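Local atomic coordinates of putative alkaline phosphatase (Pseudomonas fluorescens, PDB entry 4F1V), a protein that binds phosphate with high affinity in the periplasm and probably delivers it, as the PstS component, to the PstSACB import system. Residues A[8-12]-A[189-193]; A[92-97]-A[288-293]; A[139-143]-A[194-198]; A[148-152]-A[206-210]. One frame throughout, in Å; residues are numbered along the deposited sequence.

Contact 1. Residues A[8-12]-A[189-193]; sequences ATLPQ and TGSQG. With PI (hydrogenphosphate ion), chain B.
The phosphate pocket lies in the cleft between the two lobes of a venus-flytrap protein, and here a phosphate-binding loop of one lobe meets the N-terminal part of the helix that runs through residues 191-198 of the other. Residues 8-12 leave strand 5-7 and make a type I turn from T9 to Q12 (L10 -51/-46, P11 -105/17; Q12 N to T9 O 3.0 Å), with P11 at the N-cap of helix 12-15. T9 and S191 are nearest, CA to CA 6.0 Å, and point toward each other. T9 (chi1 p) brings OG1 to the phosphate, donating to PI O2 at 2.7 Å while accepting from S191 N at 3.2 Å; S191 OG (chi1 m) lies 2.7 Å from the same T9 OG1. T9 N reaches PI O2 at 2.8 Å and L10 N reaches PI O4 at 3.0 Å. G190, at 79/160, has a positive phi that favours glycine. Farther out, Q12 (p, t) donates from NE2 to Q192 OE1 at 2.9 Å. One threonine hydroxyl thus serves ligand and opposite lobe at once, a link across the closed cleft of a ligand-loaded periplasmic binding protein.

Contact 2. Residues A[92-97]-A[288-293]; sequences GTSVAI and YPILGF
Two extended segments run antiparallel, the axes of strands 92-94 and 291-293 approaching to 4.7 Å with 151° between their directions. Strand 85-94, at the edge of the five-stranded sheet of one lobe, pairs here with its neighbour 291-299, and the two continue as the paired connections that pass to the other lobe, the hinge of a venus-flytrap fold. T93 and G292 are a hydrogen-bonded pair (CA to CA 5.6 Å): T93 N to G292 O and G292 N to T93 O are both 2.9 Å. Non-hydrogen-bonded pairs lie to either side, G92 with F293 (CA to CA 4.5 Å) and S94 with L291 (4.1 Å). Beyond the bridges V95 N still donates to I290 O at 3.0 Å, and CA-H...O contacts join L291 CA to T93 O (3.1 Å) and S94 CA to I290 O (3.3 Å). S94, L291 and F293 occupy one face, where L291 and F293 touch helix 248-252 and S94 OG bonds to P242 O. T93 (chi1 t) lies on the other, against L151 of helix 147-159, T93 OG1 donating to the O of the next residue, S94, at 2.8 Å. Past the strands V95 CB packs on I290 CG2 at 3.7 Å, and I97 CD1 meets I290 CD1 at 4.3 Å. Y288 (chi1 t) sends its OH to V95 O at 2.7 Å; a water 2.8 Å from Y288 OH donates to it and accepts from I97 N, also at 2.8 Å.

Contact 3. Residues A[139-143]-A[194-198]; sequences VVYRS and VMTAL. With PI (hydrogenphosphate ion), chain B.
Strand 139-142 is covered by helix 194-198, which lies over it nearly antiparallel, their axes 8.6 Å apart at closest and their directions 166° apart, as helices cover the sheet in an alpha/beta lobe. V140, pointing toward the helix with chi1 t, is the main bump. It fills the hollow formed by V194 and, one turn on, A197 and L198 (i+3 and i+4): V140 CG1 lies 3.9 Å from V194 CG1 and 4.0 Å from A197 CB, while V140 CG2 reaches L198 CD1 at 4.3 Å. The small A197 lets the valine settle close. V140 and L198 are also the nearest backbone pair, CA to CA 6.7 Å. In return V194 (chi1 t) pushes toward the strand and drops between V140 and R142, its CG2 3.5 Å from R142 CD and 3.9 Å from Y141 O. Y141 itself turns the other way, off the helix. R142, with chi1 to chi3 all m, uses its methylenes as the wall for V194 and carries its guanidinium beyond the helix to the phosphate, R142 NH1 to PI O3 at 2.9 Å and R142 NH2 to PI O2 at 2.8 Å; PI O2 lies at the edge of the guanidinium, near its plane. E144 forms a salt bridge with the same NH2. No hydrogen bond crosses between the segments: apolar packing joins them, and the charge of R142 is spent on the ligand and E144.

Contact 4. Residues A[148-152]-A[206-210]; sequences TTELF and TYMSP. With PI (hydrogenphosphate ion), chain B.
Two aromatic rings lie almost parallel yet barely overlap: those of F152 and Y207 are inclined by 12° with centroids 4.6 Å apart, slid so far that Y207 CB, not the ring centre, sits over the F152 face. That CH-pi contact has Y207 CB 3.6 Å from the F152 centroid and 8° off the ring normal, and F152 CD2 is 3.4 Å from Y207 CG. Residues 148-152 lie in the first turn of helix 147-159 and a little beyond, with F152 N bonded to T148 O at 2.9 Å; 206-210 is an irregular extended loop beside them, T148 CA to M208 CA 6.7 Å. Y207 (chi1 p) lies across the side of the helix, its OH sharing a hydrogen bond with T149 OG1 at 2.7 Å and T148 CG2 3.8 Å from Y207 CD1 at the ring edge. T148 (chi1 m) gives the phosphate both N (3.0 Å) and OG1 (2.7 Å), each to PI O3, at the amino end of the helix, a usual site for an anion. One water joins T148 OG1 (2.8 Å) to S209 N (2.9 Å). Around the contact, R142 N of strand 138-142 bonds to Y207 OH, F118 meets F152 edge-to-face, M208 rests on helix 190-198, and L151 and P210 touch T93 of strand 85-94.

In the fold
Contacts 1, 3 and 4 surround the phosphate, their centres 10 to 11 Å apart, while contact 2 lies 8 Å from contact 4 and 18 Å from contact 3. Contacts 1 and 3 share helix 190-198, and strand 138-142 of contact 3 leads in the chain to helix 147-159 of contact 4; these elements belong to one lobe. The other lobe supplies 8-12 and the sheet strands of contact 2. Along the chain 8-12 comes first, then 92-97, and 288-293 last, so the elements of the second lobe (139-210) fall between the two hinge passages. The segments of contact 2 are chain connections between the lobes, paired by hydrogen bonds; contact 1 links the lobes across the closed cleft, with the phosphate held between the two lobes.

Contact 1. Residues A[8-12]-A[189-193]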
# COMPACT_ATOMS: atom_id res chain seq x y z
N ALA A 8 -1.20 -4.67 -6.44
CA ALA A 8 -1.84 -4.34 -5.17
C ALA A 8 -3.36 -4.25 -5.28
O ALA A 8 -3.89 -3.50 -6.12
CB ALA A 8 -1.29 -3.00 -4.69
N THR A 9 -4.05 -4.93 -4.36
CA THR A 9 -5.48 -4.78 -4.22
C THR A 9 -5.89 -3.58 -3.35
O THR A 9 -6.99 -3.05 -3.53
CB THR A 9 -6.19 -6.07 -3.70
OG1 THR A 9 -5.87 -6.30 -2.30
CG2 THR A 9 -5.88 -7.26 -4.55
N LEU A 10 -5.02 -3.12 -2.44
CA LEU A 10 -5.41 -2.03 -1.53
C LEU A 10 -6.00 -0.85 -2.31
O LEU A 10 -7.05 -0.32 -1.86
CB LEU A 10 -4.25 -1.70 -0.59
CG LEU A 10 -4.34 -0.41 0.25
CD1 LEU A 10 -3.59 -0.55 1.55
CD2 LEU A 10 -3.83 0.82 -0.53
N PRO A 11 -5.39 -0.41 -3.41
CA PRO A 11 -5.88 0.76 -4.18
C PRO A 11 -6.58 0.38 -5.49
O PRO A 11 -6.75 1.20 -6.37
CB PRO A 11 -4.61 1.54 -4.51
CG PRO A 11 -3.64 0.42 -4.81
CD PRO A 11 -4.03 -0.75 -3.89
N GLN A 12 -6.98 -0.89 -5.64
CA GLN A 12 -7.48 -1.27 -6.99
C GLN A 12 -8.74 -0.49 -7.37
O GLN A 12 -8.90 -0.21 -8.56
CB GLN A 12 -7.74 -2.79 -7.11
CG GLN A 12 -8.97 -3.21 -6.29
CD GLN A 12 -9.20 -4.68 -6.28
OE1 GLN A 12 -8.24 -5.48 -6.31
NE2 GLN A 12 -10.45 -5.09 -6.31
N THR A 189 -7.42 -14.46 0.88
CA THR A 189 -6.63 -13.98 -0.27
C THR A 189 -7.27 -12.73 -0.85
O THR A 189 -8.47 -12.75 -1.16
CB THR A 189 -6.53 -15.08 -1.33
OG1 THR A 189 -6.01 -16.23 -0.71
CG2 THR A 189 -5.68 -14.67 -2.53
N GLY A 190 -6.49 -11.68 -1.02
CA GLY A 190 -6.93 -10.41 -1.48
C GLY A 190 -7.62 -9.61 -0.39
O GLY A 190 -8.15 -10.10 0.58
N SER A 191 -7.70 -8.28 -0.61
CA SER A 191 -8.47 -7.42 0.32
C SER A 191 -9.93 -7.89 0.43
O SER A 191 -10.47 -8.02 1.53
CB SER A 191 -8.45 -5.96 -0.15
OG SER A 191 -7.17 -5.36 -0.07
N GLN A 192 -10.56 -8.11 -0.73
CA GLN A 192 -11.94 -8.52 -0.70
C GLN A 192 -12.12 -9.88 -0.08
O GLN A 192 -13.09 -10.14 0.65
CB GLN A 192 -12.49 -8.42 -2.16
CG GLN A 192 -12.46 -6.99 -2.73
CD GLN A 192 -12.60 -6.93 -4.24
OE1 GLN A 192 -11.67 -7.32 -5.02
NE2 GLN A 192 -13.80 -6.52 -4.73
N GLY A 193 -11.23 -10.81 -0.39
CA GLY A 193 -11.33 -12.17 0.20
C GLY A 193 -11.25 -12.09 1.73
O GLY A 193 -11.98 -12.84 2.44
P PI B . -2.13 -5.72 -1.43
O1 PI B . -0.71 -6.09 -1.86
O2 PI B . -3.17 -6.51 -2.22
O3 PI B . -2.29 -5.93 0.09
O4 PI B . -2.36 -4.22 -1.75

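Contact 2. Residues A[92-97]-A[288-293]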
# COMPACT_ATOMS: atom_id res chain seq x y z
N GLY A 92 -1.03 8.44 -0.40
CA GLY A 92 -0.93 7.99 1.00
C GLY A 92 -2.16 7.24 1.45
O GLY A 92 -3.27 7.45 0.89
N THR A 93 -2.01 6.42 2.47
CA THR A 93 -3.11 5.62 2.98
C THR A 93 -2.96 5.33 4.46
O THR A 93 -1.83 5.09 4.94
CB THR A 93 -3.21 4.25 2.19
OG1 THR A 93 -4.40 3.58 2.53
CG2 THR A 93 -1.99 3.37 2.32
N SER A 94 -4.09 5.29 5.15
CA SER A 94 -4.13 4.68 6.47
C SER A 94 -4.22 3.11 6.30
O SER A 94 -4.42 2.60 5.19
CB SER A 94 -5.33 5.17 7.28
OG SER A 94 -6.54 4.80 6.62
N VAL A 95 -4.08 2.41 7.42
CA VAL A 95 -4.39 1.01 7.50
C VAL A 95 -5.48 0.87 8.59
O VAL A 95 -5.23 1.22 9.76
CB VAL A 95 -3.17 0.14 7.85
CG1 VAL A 95 -3.60 -1.34 7.99
CG2 VAL A 95 -2.07 0.32 6.83
N ALA A 96 -6.66 0.44 8.17
CA ALA A 96 -7.84 0.33 9.05
C ALA A 96 -7.88 -1.07 9.76
O ALA A 96 -7.29 -2.02 9.25
CB ALA A 96 -9.10 0.54 8.20
N ILE A 97 -8.64 -1.10 10.84
CA ILE A 97 -8.81 -2.30 11.65
C ILE A 97 -10.33 -2.61 11.74
O ILE A 97 -10.98 -2.37 12.77
CB ILE A 97 -8.19 -2.13 13.06
CG1 ILE A 97 -6.71 -1.67 12.99
CG2 ILE A 97 -8.28 -3.45 13.85
CD1 ILE A 97 -5.75 -2.58 12.29
N TYR A 288 -4.43 9.63 13.41
CA TYR A 288 -4.46 8.17 13.39
C TYR A 288 -3.04 7.63 13.10
O TYR A 288 -2.36 8.16 12.21
CB TYR A 288 -5.41 7.72 12.28
CG TYR A 288 -5.58 6.22 12.23
CD1 TYR A 288 -6.47 5.59 13.11
CD2 TYR A 288 -4.88 5.42 11.32
CE1 TYR A 288 -6.66 4.21 13.08
CE2 TYR A 288 -5.06 4.04 11.27
CZ TYR A 288 -5.96 3.42 12.15
OH TYR A 288 -6.22 2.08 12.11
N PRO A 289 -2.58 6.62 13.81
CA PRO A 289 -1.13 6.32 13.79
C PRO A 289 -0.66 5.40 12.67
O PRO A 289 0.53 5.35 12.42
CB PRO A 289 -0.88 5.70 15.17
CG PRO A 289 -2.18 5.07 15.54
CD PRO A 289 -3.22 6.02 15.04
N ILE A 290 -1.55 4.56 12.07
CA ILE A 290 -1.10 3.54 11.14
C ILE A 290 -1.28 3.99 9.72
O ILE A 290 -2.44 4.17 9.24
CB ILE A 290 -1.80 2.17 11.33
CG1 ILE A 290 -2.08 1.84 12.81
CG2 ILE A 290 -0.95 1.08 10.68
CD1 ILE A 290 -2.82 0.53 13.01
N LEU A 291 -0.20 4.21 8.98
CA LEU A 291 -0.25 4.82 7.65
C LEU A 291 0.99 4.40 6.83
O LEU A 291 1.98 3.88 7.37
CB LEU A 291 -0.41 6.34 7.70
CG LEU A 291 0.87 7.16 7.95
CD1 LEU A 291 0.51 8.64 8.03
CD2 LEU A 291 1.63 6.76 9.21
N GLY A 292 0.95 4.73 5.53
CA GLY A 292 2.11 4.59 4.64
C GLY A 292 1.72 4.95 3.23
O GLY A 292 0.72 5.66 3.03
N PHE A 293 2.53 4.52 2.25
CA PHE A 293 2.30 4.82 0.84
C PHE A 293 2.03 3.55 0.06
O PHE A 293 2.57 2.47 0.35
CB PHE A 293 3.50 5.58 0.19
CG PHE A 293 3.66 6.96 0.76
CD1 PHE A 293 4.41 7.19 1.91
CD2 PHE A 293 2.98 8.02 0.18
CE1 PHE A 293 4.50 8.46 2.45
CE2 PHE A 293 3.08 9.29 0.73
CZ PHE A 293 3.86 9.53 1.84
O HOH W 1 -8.96 1.32 12.21

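Contact 3. Residues A[139-143]-A[194-198]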
# COMPACT_ATOMS: atom_id res chain seq x y z
N VAL A 139 -8.46 -13.77 14.50
CA VAL A 139 -7.73 -12.88 13.60
C VAL A 139 -7.78 -13.45 12.16
O VAL A 139 -7.48 -14.61 11.95
CB VAL A 139 -6.27 -12.79 14.09
CG1 VAL A 139 -5.41 -12.04 13.05
CG2 VAL A 139 -6.25 -12.07 15.44
N VAL A 140 -8.11 -12.57 11.22
CA VAL A 140 -8.06 -12.89 9.79
C VAL A 140 -6.86 -12.13 9.19
O VAL A 140 -6.61 -10.98 9.54
CB VAL A 140 -9.36 -12.47 9.05
CG1 VAL A 140 -9.31 -12.92 7.59
CG2 VAL A 140 -10.59 -13.05 9.75
N TYR A 141 -6.08 -12.78 8.33
CA TYR A 141 -4.87 -12.22 7.77
C TYR A 141 -4.75 -12.65 6.30
O TYR A 141 -5.40 -13.56 5.83
CB TYR A 141 -3.64 -12.58 8.59
CG TYR A 141 -3.29 -14.05 8.49
CD1 TYR A 141 -2.36 -14.50 7.57
CD2 TYR A 141 -3.92 -14.98 9.30
CE1 TYR A 141 -2.03 -15.83 7.42
CE2 TYR A 141 -3.66 -16.34 9.13
CZ TYR A 141 -2.71 -16.78 8.21
OH TYR A 141 -2.41 -18.13 8.06
N ARG A 142 -3.83 -11.96 5.58
CA ARG A 142 -3.62 -12.25 4.16
C ARG A 142 -2.72 -13.45 3.96
O ARG A 142 -1.59 -13.49 4.46
CB ARG A 142 -3.03 -10.98 3.46
CG ARG A 142 -4.03 -9.85 3.34
CD ARG A 142 -5.04 -10.09 2.23
NE ARG A 142 -4.42 -10.05 0.89
CZ ARG A 142 -4.09 -8.91 0.29
NH1 ARG A 142 -4.45 -7.72 0.80
NH2 ARG A 142 -3.41 -8.97 -0.86
N SER A 143 -3.20 -14.41 3.19
CA SER A 143 -2.45 -15.60 2.88
C SER A 143 -1.21 -15.41 2.04
O SER A 143 -0.26 -16.17 2.13
CB SER A 143 -3.38 -16.62 2.13
OG SER A 143 -3.71 -16.15 0.83
N VAL A 194 -10.40 -11.23 2.27
CA VAL A 194 -10.34 -11.04 3.74
C VAL A 194 -11.68 -10.45 4.24
O VAL A 194 -12.18 -10.91 5.28
CB VAL A 194 -9.13 -10.19 4.13
CG1 VAL A 194 -9.34 -9.60 5.53
CG2 VAL A 194 -7.84 -11.03 4.08
N MET A 195 -12.21 -9.42 3.58
CA MET A 195 -13.49 -8.87 4.07
C MET A 195 -14.60 -9.90 4.04
O MET A 195 -15.48 -9.92 4.93
CB MET A 195 -13.85 -7.62 3.33
CG MET A 195 -12.96 -6.44 3.61
SD MET A 195 -12.82 -5.95 5.37
CE MET A 195 -14.46 -5.36 5.71
N THR A 196 -14.63 -10.77 3.01
CA THR A 196 -15.60 -11.85 2.97
C THR A 196 -15.45 -12.80 4.15
O THR A 196 -16.39 -13.18 4.83
CB THR A 196 -15.49 -12.60 1.60
OG1 THR A 196 -15.87 -11.67 0.59
CG2 THR A 196 -16.31 -13.87 1.57
N ALA A 197 -14.18 -13.15 4.45
CA ALA A 197 -13.91 -14.02 5.59
C ALA A 197 -14.26 -13.33 6.91
O ALA A 197 -14.73 -14.00 7.85
CB ALA A 197 -12.43 -14.47 5.59
N LEU A 198 -14.05 -12.03 7.04
CA LEU A 198 -14.38 -11.34 8.27
C LEU A 198 -15.83 -11.62 8.70
O LEU A 198 -16.17 -11.76 9.87
CB LEU A 198 -14.11 -9.84 8.09
CG LEU A 198 -13.95 -9.00 9.33
CD1 LEU A 198 -12.60 -9.26 10.02
CD2 LEU A 198 -14.05 -7.50 8.96
P PI B . -2.13 -5.72 -1.43
O1 PI B . -0.71 -6.09 -1.86
O2 PI B . -3.17 -6.51 -2.22
O3 PI B . -2.29 -5.93 0.09
O4 PI B . -2.36 -4.22 -1.75

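Contact 4. Residues A[148-152]-A[206-210]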
# COMPACT_ATOMS: atom_id res chain seq x y z
N THR A 148 -0.39 -4.54 1.92
CA THR A 148 -1.11 -4.17 3.13
C THR A 148 -0.42 -4.79 4.35
O THR A 148 -0.19 -4.15 5.40
CB THR A 148 -2.57 -4.57 3.11
OG1 THR A 148 -3.20 -4.13 1.88
CG2 THR A 148 -3.33 -3.93 4.27
N THR A 149 -0.04 -6.06 4.22
CA THR A 149 0.73 -6.72 5.29
C THR A 149 2.03 -5.96 5.54
O THR A 149 2.41 -5.77 6.72
CB THR A 149 1.05 -8.18 4.96
OG1 THR A 149 -0.20 -8.88 4.88
CG2 THR A 149 1.96 -8.82 6.02
N GLU A 150 2.77 -5.57 4.49
CA GLU A 150 4.02 -4.84 4.72
C GLU A 150 3.74 -3.53 5.49
O GLU A 150 4.44 -3.21 6.47
CB GLU A 150 4.74 -4.60 3.39
CG GLU A 150 6.14 -3.98 3.61
CD GLU A 150 6.94 -3.92 2.31
OE1 GLU A 150 7.25 -5.00 1.75
OE2 GLU A 150 7.26 -2.77 1.85
N LEU A 151 2.75 -2.75 5.05
CA LEU A 151 2.47 -1.48 5.72
C LEU A 151 2.11 -1.70 7.21
O LEU A 151 2.48 -0.92 8.09
CB LEU A 151 1.32 -0.74 5.02
CG LEU A 151 1.64 -0.19 3.63
CD1 LEU A 151 0.41 0.45 3.05
CD2 LEU A 151 2.82 0.78 3.68
N PHE A 152 1.32 -2.73 7.47
CA PHE A 152 0.85 -3.03 8.84
C PHE A 152 1.98 -3.56 9.74
O PHE A 152 2.11 -3.14 10.88
CB PHE A 152 -0.32 -4.02 8.75
CG PHE A 152 -0.96 -4.35 10.09
CD1 PHE A 152 -1.45 -3.37 10.93
CD2 PHE A 152 -1.10 -5.67 10.48
CE1 PHE A 152 -2.07 -3.64 12.13
CE2 PHE A 152 -1.73 -5.98 11.69
CZ PHE A 152 -2.22 -5.00 12.50
N THR A 206 -9.33 -7.79 11.56
CA THR A 206 -8.22 -7.82 10.57
C THR A 206 -7.64 -6.40 10.42
O THR A 206 -8.07 -5.47 11.10
CB THR A 206 -8.72 -8.40 9.23
OG1 THR A 206 -7.61 -8.73 8.40
CG2 THR A 206 -9.61 -7.46 8.49
N TYR A 207 -6.68 -6.33 9.48
CA TYR A 207 -6.07 -5.09 9.03
C TYR A 207 -6.40 -4.94 7.54
O TYR A 207 -6.51 -5.94 6.82
CB TYR A 207 -4.53 -5.10 9.27
CG TYR A 207 -3.84 -6.27 8.61
CD1 TYR A 207 -3.29 -6.15 7.35
CD2 TYR A 207 -3.80 -7.51 9.24
CE1 TYR A 207 -2.69 -7.24 6.71
CE2 TYR A 207 -3.19 -8.59 8.60
CZ TYR A 207 -2.64 -8.47 7.36
OH TYR A 207 -2.09 -9.57 6.73
N MET A 208 -6.58 -3.69 7.06
CA MET A 208 -7.25 -3.55 5.75
C MET A 208 -7.07 -2.18 5.12
O MET A 208 -7.06 -1.14 5.81
CB MET A 208 -8.77 -3.78 5.98
CG MET A 208 -9.65 -3.83 4.76
SD MET A 208 -9.16 -5.01 3.47
CE MET A 208 -9.15 -6.51 4.43
N SER A 209 -7.02 -2.20 3.80
CA SER A 209 -7.21 -0.99 3.00
C SER A 209 -8.38 -0.15 3.53
O SER A 209 -9.46 -0.71 3.77
CB SER A 209 -7.57 -1.40 1.54
OG SER A 209 -7.98 -0.31 0.81
N PRO A 210 -8.23 1.17 3.64
CA PRO A 210 -9.36 1.97 4.13
C PRO A 210 -10.50 2.02 3.14
O PRO A 210 -11.64 2.31 3.54
CB PRO A 210 -8.72 3.33 4.40
CG PRO A 210 -7.57 3.38 3.40
CD PRO A 210 -7.03 1.98 3.38
P PI B . -2.13 -5.72 -1.43
O1 PI B . -0.71 -6.09 -1.86
O2 PI B . -3.17 -6.51 -2.22
O3 PI B . -2.29 -5.93 0.09
O4 PI B . -2.36 -4.22 -1.75
O HOH W 2 -5.98 -4.40 2.23